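Local coordinates for mating-type switching protein swi5 (PDB 3VIQ), which works with Sfr1 as an activator of Rad51-mediated strand exchange, is required for normal mating-type switching and takes part in recombination repair of DNA, at residues 59-64 against 77-82. Numbering follows the deposited sequence.
Sequences GMIGKV and DRFGVN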
loop_
_atom_site.group_PDB
_atom_site.type_symbol
_atom_site.label_atom_id
_atom_site.label_comp_id
_atom_site.label_asym_id
_atom_site.label_seq_id
_atom_site.Cartn_x
_atom_site.Cartn_y
_atom_site.Cartn_z
ATOM N N GLY B 59 9.068 -14.572 1.131
ATOM C CA GLY B 59 8.429 -15.714 0.437
ATOM C C GLY B 59 9.308 -16.352 -0.631
ATOM O O GLY B 59 9.495 -17.556 -0.660
ATOM N N MET B 60 9.882 -15.538 -1.497
ATOM C CA MET B 60 10.727 -16.048 -2.588
ATOM C C MET B 60 12.036 -16.682 -2.112
ATOM O O MET B 60 12.404 -17.786 -2.565
ATOM C CB MET B 60 11.029 -14.925 -3.570
ATOM C CG MET B 60 9.787 -14.351 -4.222
ATOM S SD MET B 60 10.237 -13.069 -5.428
ATOM C CE MET B 60 8.648 -12.954 -6.265
ATOM N N ILE B 61 12.722 -15.992 -1.198
ATOM C CA ILE B 61 13.922 -16.519 -0.542
ATOM C C ILE B 61 13.620 -17.845 0.183
ATOM O O ILE B 61 14.425 -18.784 0.111
ATOM C CB ILE B 61 14.548 -15.551 0.487
ATOM C CG1 ILE B 61 15.010 -14.238 -0.189
ATOM C CG2 ILE B 61 15.707 -16.282 1.205
ATOM C CD1 ILE B 61 15.341 -13.053 0.801
ATOM N N GLY B 62 12.467 -17.936 0.849
ATOM C CA GLY B 62 12.016 -19.221 1.376
ATOM C C GLY B 62 11.852 -20.305 0.313
ATOM O O GLY B 62 12.230 -21.457 0.530
ATOM N N LYS B 63 11.314 -19.974 -0.852
ATOM C CA LYS B 63 11.208 -21.021 -1.895
ATOM C C LYS B 63 12.605 -21.441 -2.401
ATOM O O LYS B 63 12.882 -22.636 -2.543
ATOM C CB LYS B 63 10.281 -20.618 -3.049
ATOM C CG LYS B 63 8.813 -20.511 -2.624
ATOM C CD LYS B 63 8.139 -21.885 -2.478
ATOM C CE LYS B 63 6.750 -21.780 -1.834
ATOM N NZ LYS B 63 5.951 -23.038 -2.024
ATOM N N VAL B 64 13.499 -20.478 -2.632
ATOM C CA VAL B 64 14.865 -20.831 -3.003
ATOM C C VAL B 64 15.450 -21.727 -1.916
ATOM O O VAL B 64 16.139 -22.694 -2.223
ATOM C CB VAL B 64 15.796 -19.617 -3.173
ATOM C CG1 VAL B 64 17.220 -20.089 -3.566
ATOM C CG2 VAL B 64 15.232 -18.623 -4.191
ATOM N N ASP B 77 22.500 -13.623 3.255
ATOM C CA ASP B 77 23.679 -12.901 2.759
ATOM C C ASP B 77 23.743 -12.821 1.247
ATOM O O ASP B 77 24.063 -11.775 0.690
ATOM C CB ASP B 77 24.969 -13.511 3.278
ATOM C CG ASP B 77 25.220 -13.159 4.704
ATOM O OD1 ASP B 77 24.911 -12.012 5.110
ATOM O OD2 ASP B 77 25.721 -14.030 5.432
ATOM N N ARG B 78 23.464 -13.942 0.605
ATOM C CA ARG B 78 23.411 -14.042 -0.849
ATOM C C ARG B 78 22.434 -13.029 -1.454
ATOM O O ARG B 78 22.671 -12.494 -2.545
ATOM C CB ARG B 78 22.971 -15.454 -1.223
ATOM C CG ARG B 78 22.636 -15.673 -2.680
ATOM C CD ARG B 78 22.687 -17.156 -3.014
ATOM N NE ARG B 78 21.795 -17.474 -4.121
ATOM C CZ ARG B 78 21.230 -18.659 -4.321
ATOM N NH1 ARG B 78 21.456 -19.683 -3.494
ATOM N NH2 ARG B 78 20.422 -18.811 -5.359
ATOM N N PHE B 79 21.350 -12.768 -0.733
ATOM C CA PHE B 79 20.346 -11.804 -1.180
ATOM C C PHE B 79 20.474 -10.389 -0.633
ATOM O O PHE B 79 19.660 -9.548 -0.965
ATOM C CB PHE B 79 18.940 -12.380 -0.961
ATOM C CG PHE B 79 18.691 -13.595 -1.798
ATOM C CD1 PHE B 79 18.604 -13.482 -3.179
ATOM C CD2 PHE B 79 18.626 -14.872 -1.224
ATOM C CE1 PHE B 79 18.415 -14.613 -3.977
ATOM C CE2 PHE B 79 18.454 -15.992 -2.016
ATOM C CZ PHE B 79 18.340 -15.856 -3.400
ATOM N N GLY B 80 21.499 -10.119 0.181
ATOM C CA GLY B 80 21.788 -8.747 0.614
ATOM C C GLY B 80 20.963 -8.260 1.787
ATOM O O GLY B 80 20.898 -7.060 2.038
ATOM N N VAL B 81 20.374 -9.186 2.531
ATOM C CA VAL B 81 19.540 -8.851 3.668
ATOM C C VAL B 81 20.002 -9.531 4.956
ATOM O O VAL B 81 20.875 -10.389 4.950
ATOM C CB VAL B 81 18.067 -9.201 3.419
ATOM C CG1 VAL B 81 17.493 -8.282 2.364
ATOM C CG2 VAL B 81 17.906 -10.642 2.982
ATOM N N ASN B 82 19.434 -9.098 6.074
ATOM C CA ASN B 82 19.608 -9.809 7.326
ATOM C C ASN B 82 18.306 -9.726 8.132
ATOM O O ASN B 82 17.365 -9.012 7.756
ATOM C CB ASN B 82 20.839 -9.283 8.102
ATOM C CG ASN B 82 20.674 -7.840 8.547
ATOM O OD1 ASN B 82 19.792 -7.530 9.340
ATOM N ND2 ASN B 82 21.514 -6.956 8.028
#
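Ile61 meets Phe79 and Val81 where the short C-terminal helix 76-79 of Swi5 folds back beside the last turns of the long helix 36-67, and that short helix ends in a Schellman motif with Gly80 at positive phi. Ile61 touches the second segment with CG1, CG2 and CD1. From CB, CG2 branches off to lie 4.1 Å from Phe79 CD2. CG1, anti to the carbonyl carbon (chi1 -62°), comes closer, 3.8 Å from the same CD2, and makes an off-centre CH-pi contact with the ring, 29° from its normal. At the tip, CD1 lies 4.1 Å from Phe79 CB and meets Val81 CG2 tip to tip, so one side chain spans both the helix end and the residue just past the turn. An alanine here would probably leave the Phe79 ring without its CH-pi partner and open a gap in front of Val81. One turn on, Val64 adds CG2, 4.2 Å from Phe79 CZ. Across the ring, Arg78 CG sits 4.2 Å above the centre of one face. No hydrogen bond joins the two segments; the join is mostly apolar, with Leu75 touching Ile61 and Val64. The Sfr1 chain packs against it too: its Trp48 on Val81, its Gln54 on Phe79. At the exposed border, Arg78 NH2 lies 3.9 Å from Val64 CG1, while NH1 makes a long, weak ion pair with Glu68 OE1.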